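Local coordinates for appr-1-p processing domain protein (Thermus aquaticus Y51MC23, PDB 5M31) that belongs to the macro domain family, folding as a compact three-layer unit with helices on both sides of a mixed beta-sheet, at residues Ala22-Leu27 with Ser120-Pro125; Met11-Arg16 with Glu153-Glu158. All coordinates share one frame; numbering follows the deposited sequence. Where two conformers were deposited one is given.

Contact 1. Residues Ala22-Leu27 with Ser120-Pro125; sequences APVEAL and SIALPP
A serine hydroxyl takes the better of the bonds from Glu25 N, just ahead of strand 26-31: Ser120 OG, in the crowded position between its own backbone N and carbonyl carbon (chi1 57°), accepts that N-H, OG to N 3.0 Å. Ser120 O receives the same N-H and that of Ala26, but both bonds are weak and bent. A water ties the hydroxyl to the carbonyl of Pro23, Ser120 OG to water 2.9 Å, so the side chain is held on two sides beside the inverse gamma turn centred on Pro23. The Glu25 chain runs extended alongside, its CG near Ser120 OG, and its OE1 is taken up by Arg119 N. The one well-formed backbone bond is Ala122 N to Ala26 O, 3.0 Å, in the plane of that carbonyl. On one face of the sheet the Ala122 methyl meets three groups: Ala22 CB at 3.6 Å, Val24 CG2, and Leu27 CD2 at 3.9 Å, with Tyr157 also against it. On the other face Ala26 CB touches CG1 and CD1 of Ile121, both 3.8 Å away, where Val28 packs too. The loop leading into strand 26-31 thus packs on strand 120-123, and the two strands are adjacent and parallel in the central sheet of the macro domain fold.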
loop_
_atom_site.group_PDB
_atom_site.type_symbol
_atom_site.label_atom_id
_atom_site.label_comp_id
_atom_site.label_asym_id
_atom_site.label_seq_id
_atom_site.Cartn_x
_atom_site.Cartn_y
_atom_site.Cartn_z
ATOM N N ALA A 22 7.445 10.470 -2.171
ATOM C CA ALA A 22 8.532 9.613 -1.818
ATOM C C ALA A 22 9.294 9.253 -3.135
ATOM O O ALA A 22 8.663 8.831 -4.085
ATOM C CB ALA A 22 8.034 8.376 -1.154
ATOM N N PRO A 23 10.610 9.322 -3.131
ATOM C CA PRO A 23 11.383 9.170 -4.424
ATOM C C PRO A 23 11.760 7.731 -4.694
ATOM O O PRO A 23 12.958 7.359 -4.729
ATOM C CB PRO A 23 12.553 10.066 -4.196
ATOM C CG PRO A 23 12.859 9.917 -2.735
ATOM C CD PRO A 23 11.509 9.735 -2.042
ATOM N N VAL A 24 10.724 6.893 -4.759
ATOM C CA VAL A 24 10.899 5.445 -4.749
ATOM C C VAL A 24 10.261 4.807 -5.965
ATOM O O VAL A 24 9.631 5.467 -6.731
ATOM C CB VAL A 24 10.267 4.845 -3.459
ATOM C CG1 VAL A 24 10.984 5.385 -2.237
ATOM C CG2 VAL A 24 8.797 5.172 -3.436
ATOM N N GLU A 25 10.433 3.498 -6.124
ATOM C CA GLU A 25 9.921 2.773 -7.295
ATOM C C GLU A 25 8.451 2.457 -7.153
ATOM O O GLU A 25 7.793 2.283 -8.151
ATOM C CB GLU A 25 10.667 1.440 -7.486
ATOM C CG GLU A 25 12.115 1.592 -7.918
ATOM C CD GLU A 25 12.814 0.268 -8.182
ATOM O OE1 GLU A 25 12.263 -0.789 -7.967
ATOM O OE2 GLU A 25 13.967 0.287 -8.623
ATOM N N ALA A 26 7.968 2.291 -5.909
ATOM C CA ALA A 26 6.616 1.789 -5.689
ATOM C C ALA A 26 5.999 2.551 -4.522
ATOM O O ALA A 26 6.667 2.743 -3.526
ATOM C CB ALA A 26 6.621 0.293 -5.408
ATOM N N LEU A 27 4.732 2.923 -4.672
ATOM C CA LEU A 27 3.935 3.457 -3.572
ATOM C C LEU A 27 2.831 2.489 -3.224
ATOM O O LEU A 27 2.187 1.905 -4.103
ATOM C CB LEU A 27 3.290 4.777 -3.940
ATOM C CG LEU A 27 4.230 5.945 -4.261
ATOM C CD1 LEU A 27 3.382 7.181 -4.554
ATOM C CD2 LEU A 27 5.250 6.213 -3.168
ATOM N N SER A 120 12.762 -0.189 -3.999
ATOM C CA SER A 120 12.388 0.842 -3.020
ATOM C C SER A 120 10.894 1.039 -3.044
ATOM O O SER A 120 10.271 0.970 -4.096
ATOM C CB SER A 120 13.109 2.166 -3.300
ATOM O OG SER A 120 12.832 2.596 -4.601
ATOM N N ILE A 121 10.312 1.230 -1.858
ATOM C CA ILE A 121 8.859 1.292 -1.708
ATOM C C ILE A 121 8.534 2.162 -0.501
ATOM O O ILE A 121 9.285 2.203 0.476
ATOM C CB ILE A 121 8.242 -0.127 -1.557
ATOM C CG1 ILE A 121 6.719 -0.109 -1.651
ATOM C CG2 ILE A 121 8.768 -0.819 -0.324
ATOM C CD1 ILE A 121 6.129 -1.467 -2.033
ATOM N N ALA A 122 7.418 2.879 -0.593
ATOM C CA ALA A 122 6.919 3.694 0.503
ATOM C C ALA A 122 5.467 3.337 0.784
ATOM O O ALA A 122 4.704 3.113 -0.138
ATOM C CB ALA A 122 7.006 5.190 0.195
ATOM N N LEU A 123 5.156 3.381 2.071
ATOM C CA LEU A 123 3.876 2.965 2.598
ATOM C C LEU A 123 3.321 4.028 3.534
ATOM O O LEU A 123 4.071 4.671 4.267
ATOM C CB LEU A 123 4.066 1.787 3.536
ATOM C CG LEU A 123 4.340 0.400 3.348
ATOM C CD1 LEU A 123 5.758 0.280 2.842
ATOM C CD2 LEU A 123 4.108 -0.286 4.699
ATOM N N PRO A 124 1.987 4.159 3.574
ATOM C CA PRO A 124 1.339 4.838 4.676
ATOM C C PRO A 124 1.267 3.937 5.904
ATOM O O PRO A 124 1.582 2.789 5.829
ATOM C CB PRO A 124 -0.072 5.121 4.112
ATOM C CG PRO A 124 -0.332 4.012 3.191
ATOM C CD PRO A 124 1.005 3.499 2.702
ATOM N N PRO A 125 0.657 4.430 6.995
ATOM C CA PRO A 125 0.683 3.584 8.198
ATOM C C PRO A 125 -0.428 2.490 8.244
ATOM O O PRO A 125 -0.874 2.114 9.324
ATOM C CB PRO A 125 0.564 4.593 9.339
ATOM C CG PRO A 125 0.072 5.869 8.734
ATOM C CD PRO A 125 0.425 5.847 7.280
HETATM O O HOH W 1 14.433 5.059 -4.557
#

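Contact 2. Residues Met11-Arg16 with Glu153-Glu158; sequences MLRFVR and EVWVYE
Val15 sets CG1 anti to its carbonyl carbon and CG2 in the crowded position between N and carbonyl carbon, so its two methyls diverge onto different rings. CG2 stands over the centre of the Tyr157 ring, 3.5 Å from the centroid and 5° off the normal, a CH-pi contact; Tyr157 CG, anti to its own carbonyl carbon, brings the ring beneath it. CG1 instead approaches the edge of the Trp155 indole, 3.6 Å from CE3. On the opposite face of the sheet Leu12 CG is anti to its backbone N, and with chi2 near 49° CD1 comes in toward the partner strand: it presses on Val154 CG1 at 3.4 Å, tighter than usual, and reaches Val156 CG2. Phe14 lies beside Val156, its CD1 3.5 Å from Val156 CB, while Lys139 of helix 135-146 makes a cation-pi contact with the ring. Strands 11-15 and 153-157 run parallel with a -23° crossing, the former being the outermost strand at this end of the mixed macro domain sheet. Five nearly straight N-H...O=C bonds join them, each close to its C=O axis, from Val154 N to Met11 O through to Glu158 N to Val15 O, 2.8 Å in both these cases. Glu158, bent at chi2, lifts its carboxylate across the Phe14 side chain, OE1 lying 3.5 Å from Phe14 CB. That oxygen is salt-bridged to Lys139, whereas OE2 has a weak hydrogen bond from Trp135 and a long charge pairing with Arg16 NH2, well out of the guanidinium plane. Glu158 CB lies over one face of that guanidinium.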
loop_
_atom_site.group_PDB
_atom_site.type_symbol
_atom_site.label_atom_id
_atom_site.label_comp_id
_atom_site.label_asym_id
_atom_site.label_seq_id
_atom_site.Cartn_x
_atom_site.Cartn_y
_atom_site.Cartn_z
ATOM N N MET A 11 16.657 -1.766 4.219
ATOM C CA MET A 11 16.579 -0.827 5.327
ATOM C C MET A 11 15.135 -0.354 5.494
ATOM O O MET A 11 14.506 -0.011 4.519
ATOM C CB MET A 11 17.486 0.385 5.055
ATOM C CG MET A 11 18.069 1.025 6.313
ATOM S SD MET A 11 19.281 -0.014 7.188
ATOM C CE MET A 11 20.801 0.283 6.262
ATOM N N LEU A 12 14.655 -0.337 6.738
ATOM C CA LEU A 12 13.321 0.149 7.083
ATOM C C LEU A 12 13.453 1.463 7.838
ATOM O O LEU A 12 14.169 1.532 8.851
ATOM C CB LEU A 12 12.623 -0.892 7.960
ATOM C CG LEU A 12 11.132 -0.721 8.309
ATOM C CD1 LEU A 12 10.266 -0.419 7.102
ATOM C CD2 LEU A 12 10.613 -1.981 8.974
ATOM N N ARG A 13 12.797 2.517 7.335
ATOM C CA ARG A 13 12.851 3.837 7.951
ATOM C C ARG A 13 11.428 4.334 8.165
ATOM O O ARG A 13 10.587 4.217 7.271
ATOM C CB ARG A 13 13.591 4.809 7.030
ATOM C CG ARG A 13 15.071 5.046 7.386
ATOM C CD ARG A 13 15.983 3.870 7.054
ATOM N NE ARG A 13 17.410 4.164 7.302
ATOM C CZ ARG A 13 17.972 4.256 8.509
ATOM N NH1 ARG A 13 17.242 4.095 9.619
ATOM N NH2 ARG A 13 19.277 4.515 8.614
ATOM N N PHE A 14 11.182 4.928 9.336
ATOM C CA PHE A 14 9.884 5.493 9.657
ATOM C C PHE A 14 9.974 7.025 9.638
ATOM O O PHE A 14 10.731 7.611 10.416
ATOM C CB PHE A 14 9.386 4.965 11.010
ATOM C CG PHE A 14 8.974 3.499 10.994
ATOM C CD1 PHE A 14 7.682 3.138 10.686
ATOM C CD2 PHE A 14 9.891 2.486 11.331
ATOM C CE1 PHE A 14 7.274 1.786 10.699
ATOM C CE2 PHE A 14 9.508 1.157 11.334
ATOM C CZ PHE A 14 8.197 0.800 11.020
ATOM N N VAL A 15 9.245 7.666 8.714
ATOM C CA VAL A 15 9.423 9.083 8.359
ATOM C C VAL A 15 8.081 9.890 8.409
ATOM O O VAL A 15 7.012 9.304 8.422
ATOM C CB VAL A 15 9.988 9.218 6.950
ATOM C CG1 VAL A 15 11.326 8.458 6.841
ATOM C CG2 VAL A 15 9.027 8.681 5.907
ATOM N N ARG A 16 8.151 11.215 8.348
ATOM C CA ARG A 16 6.950 12.030 8.185
ATOM C C ARG A 16 7.053 12.845 6.947
ATOM O O ARG A 16 8.191 13.256 6.533
ATOM C CB ARG A 16 6.743 12.951 9.390
ATOM C CG ARG A 16 6.346 12.184 10.615
ATOM C CD ARG A 16 6.012 13.096 11.793
ATOM N NE ARG A 16 5.574 12.240 12.886
ATOM C CZ ARG A 16 6.376 11.561 13.698
ATOM N NH1 ARG A 16 7.693 11.647 13.604
ATOM N NH2 ARG A 16 5.840 10.734 14.599
ATOM N N GLU A 153 14.802 -0.797 0.041
ATOM C CA GLU A 153 14.654 0.382 0.939
ATOM C C GLU A 153 13.187 0.662 1.152
ATOM O O GLU A 153 12.494 0.845 0.182
ATOM C CB GLU A 153 15.320 1.584 0.315
ATOM C CG GLU A 153 16.779 1.315 0.023
ATOM C CD GLU A 153 17.604 2.571 -0.128
ATOM O OE1 GLU A 153 17.032 3.618 -0.529
ATOM O OE2 GLU A 153 18.840 2.505 0.166
ATOM N N VAL A 154 12.710 0.532 2.399
ATOM C CA VAL A 154 11.299 0.672 2.751
ATOM C C VAL A 154 11.113 1.916 3.610
ATOM O O VAL A 154 11.802 2.091 4.626
ATOM C CB VAL A 154 10.793 -0.503 3.597
ATOM C CG1 VAL A 154 9.299 -0.399 3.802
ATOM C CG2 VAL A 154 11.170 -1.821 2.959
ATOM N N TRP A 155 10.213 2.774 3.156
ATOM C CA TRP A 155 9.923 3.996 3.859
ATOM C C TRP A 155 8.509 3.969 4.306
ATOM O O TRP A 155 7.595 3.682 3.510
ATOM C CB TRP A 155 10.152 5.168 2.959
ATOM C CG TRP A 155 11.515 5.174 2.456
ATOM C CD1 TRP A 155 11.981 4.518 1.336
ATOM C CD2 TRP A 155 12.656 5.646 3.144
ATOM N NE1 TRP A 155 13.337 4.675 1.244
ATOM C CE2 TRP A 155 13.773 5.387 2.332
ATOM C CE3 TRP A 155 12.844 6.360 4.344
ATOM C CZ2 TRP A 155 15.046 5.781 2.702
ATOM C CZ3 TRP A 155 14.058 6.777 4.659
ATOM C CH2 TRP A 155 15.176 6.440 3.869
ATOM N N VAL A 156 8.311 4.128 5.616
ATOM C CA VAL A 156 6.984 4.095 6.167
ATOM C C VAL A 156 6.673 5.446 6.696
ATOM O O VAL A 156 7.438 6.015 7.477
ATOM C CB VAL A 156 6.790 3.028 7.278
ATOM C CG1 VAL A 156 5.321 2.942 7.670
ATOM C CG2 VAL A 156 7.321 1.668 6.789
ATOM N N TYR A 157 5.590 6.016 6.187
ATOM C CA TYR A 157 5.159 7.315 6.611
ATOM C C TYR A 157 4.278 7.196 7.856
ATOM O O TYR A 157 3.315 6.425 7.865
ATOM C CB TYR A 157 4.471 8.021 5.436
ATOM C CG TYR A 157 5.442 8.540 4.414
ATOM C CD1 TYR A 157 6.238 7.677 3.630
ATOM C CD2 TYR A 157 5.714 9.911 4.325
ATOM C CE1 TYR A 157 7.150 8.166 2.736
ATOM C CE2 TYR A 157 6.587 10.402 3.391
ATOM C CZ TYR A 157 7.375 9.550 2.672
ATOM O OH TYR A 157 8.312 10.047 1.821
ATOM N N GLU A 158 4.647 7.949 8.901
ATOM C CA GLU A 158 4.020 7.834 10.205
ATOM C C GLU A 158 2.672 8.558 10.175
ATOM O O GLU A 158 2.501 9.472 9.390
ATOM C CB GLU A 158 4.921 8.463 11.277
ATOM C CG GLU A 158 6.163 7.635 11.616
ATOM C CD GLU A 158 6.057 6.932 12.973
ATOM O OE1 GLU A 158 6.944 6.122 13.279
ATOM O OE2 GLU A 158 5.083 7.192 13.739
#

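How the contacts relate
Both contacts belong to one sheet, in which strand 153-157 of contact 2 is the immediate neighbour of strand 120-123 of contact 1; their centres are about 8 Å apart. The join is probably hydrogen-bonded in both directions: Leu123 N meets Trp155 O at 2.8 Å, and Leu123 O meets Tyr157 N at 2.8 Å. Side chains meet as well, Ala22 CB lying 3.4 Å from Tyr157 OH. The four strands 11-15, 153-157, 120-123 and 26-31 lie side by side in this order, all parallel. A glycerol, probably from the crystallisation liquor, sits about 4 Å from the Tyr157 side chain and bonds Glu158 O, at the C-terminal end of strand 153-157.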